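Local coordinates for calcium uptake protein 3, mitochondrial (Homo sapiens, PDB 6AGI) that senses matrix calcium through its EF-hands and, disulfide-linked to MICU1, regulates the mitochondrial calcium uniporter channel in the central nervous system and skeletal muscle, at residues 66-71 against 212-217. Residues are numbered along the deposited sequence; the frame is centred on the assembly and turned at random.
Sequences AETPPV and LLVHFF
The imidazole of His215 lies under the backbone of Val71 in a CH-pi contact, with Val71 CA 3.8 Å from the ring centroid and shifted toward the rim at CE1 and NE2. The pairing joins the proline-containing segment 66-71, in the connection between helix 58-66 and helix 78-81, to the short helix 211-217, packed against helix 124-138 beside the first EF-hand; the side chain of Phe216 is still about 13 Å from a bound calcium ion. It illustrates how a helix can grip an irregular segment mainly through one aromatic side chain, with apolar contacts to either neighbour of that residue, Val214 and Phe216. CG of His215 stands anti to the backbone N (chi1 176°), and from the ring it carries ND1 donates to Pro69 O at 2.7 Å. This hydrogen bond is bent, 137° at the hydrogen, and the donor sits above the carbonyl plane. Neither Pro69 nor Pro70 has an N-H to give, and here it is their carbonyls that face the imidazole; Pro70 O comes within 3.2 Å of His215 CE1, oblique to the ring. An alanine at His215 would probably leave Pro69 O without this donor and open a gap beneath Val71 CA. At the other end, Thr68 crosses His215 at about a right angle, its CG2 3.8 Å from His215 CB, while its CB packs against Val214 CG1 at 4.0 Å. Thr68 OG1 bonds back to Leu65 O, and Thr68 O accepts from Lys219 NZ, a further polar tie. Beyond the imidazole, Val71 CG2 meets the edge of the Phe216 ring, 4.4 Å from CD1.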
# COMPACT_ATOMS: atom_id res chain seq x y z
N ALA B 66 37.96 10.37 -4.01
CA ALA B 66 38.38 11.68 -3.50
C ALA B 66 37.65 12.87 -4.14
O ALA B 66 37.54 13.92 -3.51
CB ALA B 66 39.89 11.84 -3.70
N GLU B 67 37.14 12.71 -5.36
CA GLU B 67 36.35 13.75 -6.00
C GLU B 67 34.98 14.01 -5.36
O GLU B 67 34.54 15.17 -5.33
CB GLU B 67 36.15 13.40 -7.46
CG GLU B 67 35.41 12.10 -7.58
CD GLU B 67 33.93 12.29 -7.75
OE1 GLU B 67 33.50 13.41 -8.07
OE2 GLU B 67 33.22 11.31 -7.43
N THR B 68 34.34 12.99 -4.77
CA THR B 68 32.87 12.93 -4.71
C THR B 68 32.24 14.25 -4.27
O THR B 68 32.66 14.83 -3.25
CB THR B 68 32.45 11.83 -3.73
OG1 THR B 68 33.16 10.64 -4.05
CG2 THR B 68 30.96 11.55 -3.90
N PRO B 69 31.19 14.71 -4.94
CA PRO B 69 30.57 15.97 -4.54
C PRO B 69 29.94 15.81 -3.17
O PRO B 69 29.41 14.74 -2.86
CB PRO B 69 29.49 16.22 -5.61
CG PRO B 69 29.84 15.30 -6.76
CD PRO B 69 30.52 14.11 -6.12
N PRO B 70 30.00 16.83 -2.33
CA PRO B 70 29.29 16.77 -1.05
C PRO B 70 27.78 16.76 -1.29
O PRO B 70 27.29 16.99 -2.40
CB PRO B 70 29.74 18.03 -0.31
CG PRO B 70 30.34 18.92 -1.35
CD PRO B 70 30.67 18.12 -2.56
N VAL B 71 27.05 16.50 -0.21
CA VAL B 71 25.61 16.30 -0.36
C VAL B 71 24.95 17.55 -0.92
O VAL B 71 23.99 17.47 -1.70
CB VAL B 71 25.02 15.85 0.98
CG1 VAL B 71 25.05 17.00 1.97
CG2 VAL B 71 23.62 15.32 0.80
N LEU B 212 28.16 6.74 -2.16
CA LEU B 212 27.09 7.27 -1.32
C LEU B 212 27.59 7.53 0.10
O LEU B 212 27.15 8.49 0.75
CB LEU B 212 25.88 6.34 -1.31
CG LEU B 212 25.10 6.49 -2.61
CD1 LEU B 212 23.85 5.63 -2.58
CD2 LEU B 212 24.75 7.99 -2.90
N LEU B 213 28.54 6.73 0.57
CA LEU B 213 29.07 6.91 1.91
C LEU B 213 29.84 8.23 2.04
O LEU B 213 29.65 8.99 3.00
CB LEU B 213 29.94 5.70 2.22
CG LEU B 213 29.83 4.96 3.53
CD1 LEU B 213 28.40 4.59 3.80
CD2 LEU B 213 30.70 3.70 3.42
N VAL B 214 30.70 8.54 1.06
CA VAL B 214 31.46 9.79 1.06
C VAL B 214 30.56 10.98 0.72
O VAL B 214 30.68 12.07 1.30
CB VAL B 214 32.65 9.68 0.09
CG1 VAL B 214 33.41 10.97 0.03
CG2 VAL B 214 33.59 8.60 0.59
N HIS B 215 29.65 10.80 -0.23
CA HIS B 215 28.73 11.87 -0.58
C HIS B 215 27.90 12.29 0.63
O HIS B 215 27.67 13.49 0.83
CB HIS B 215 27.84 11.39 -1.73
CG HIS B 215 26.78 12.38 -2.12
ND1 HIS B 215 27.04 13.46 -2.93
CD2 HIS B 215 25.47 12.45 -1.81
CE1 HIS B 215 25.93 14.15 -3.12
NE2 HIS B 215 24.96 13.57 -2.44
N PHE B 216 27.47 11.32 1.45
CA PHE B 216 26.58 11.57 2.59
C PHE B 216 27.34 12.09 3.80
O PHE B 216 26.94 13.08 4.41
CB PHE B 216 25.83 10.30 2.98
CG PHE B 216 24.67 9.99 2.08
CD1 PHE B 216 24.02 11.00 1.37
CD2 PHE B 216 24.22 8.69 1.92
CE1 PHE B 216 22.93 10.71 0.54
CE2 PHE B 216 23.15 8.40 1.09
CZ PHE B 216 22.50 9.41 0.41
N PHE B 217 28.42 11.40 4.19
CA PHE B 217 29.10 11.69 5.45
C PHE B 217 30.53 12.19 5.27
O PHE B 217 31.30 12.18 6.23
CB PHE B 217 29.09 10.47 6.35
CG PHE B 217 27.79 9.74 6.32
CD1 PHE B 217 26.69 10.23 7.00
CD2 PHE B 217 27.66 8.56 5.60
CE1 PHE B 217 25.48 9.57 6.97
CE2 PHE B 217 26.45 7.91 5.57
CZ PHE B 217 25.36 8.42 6.25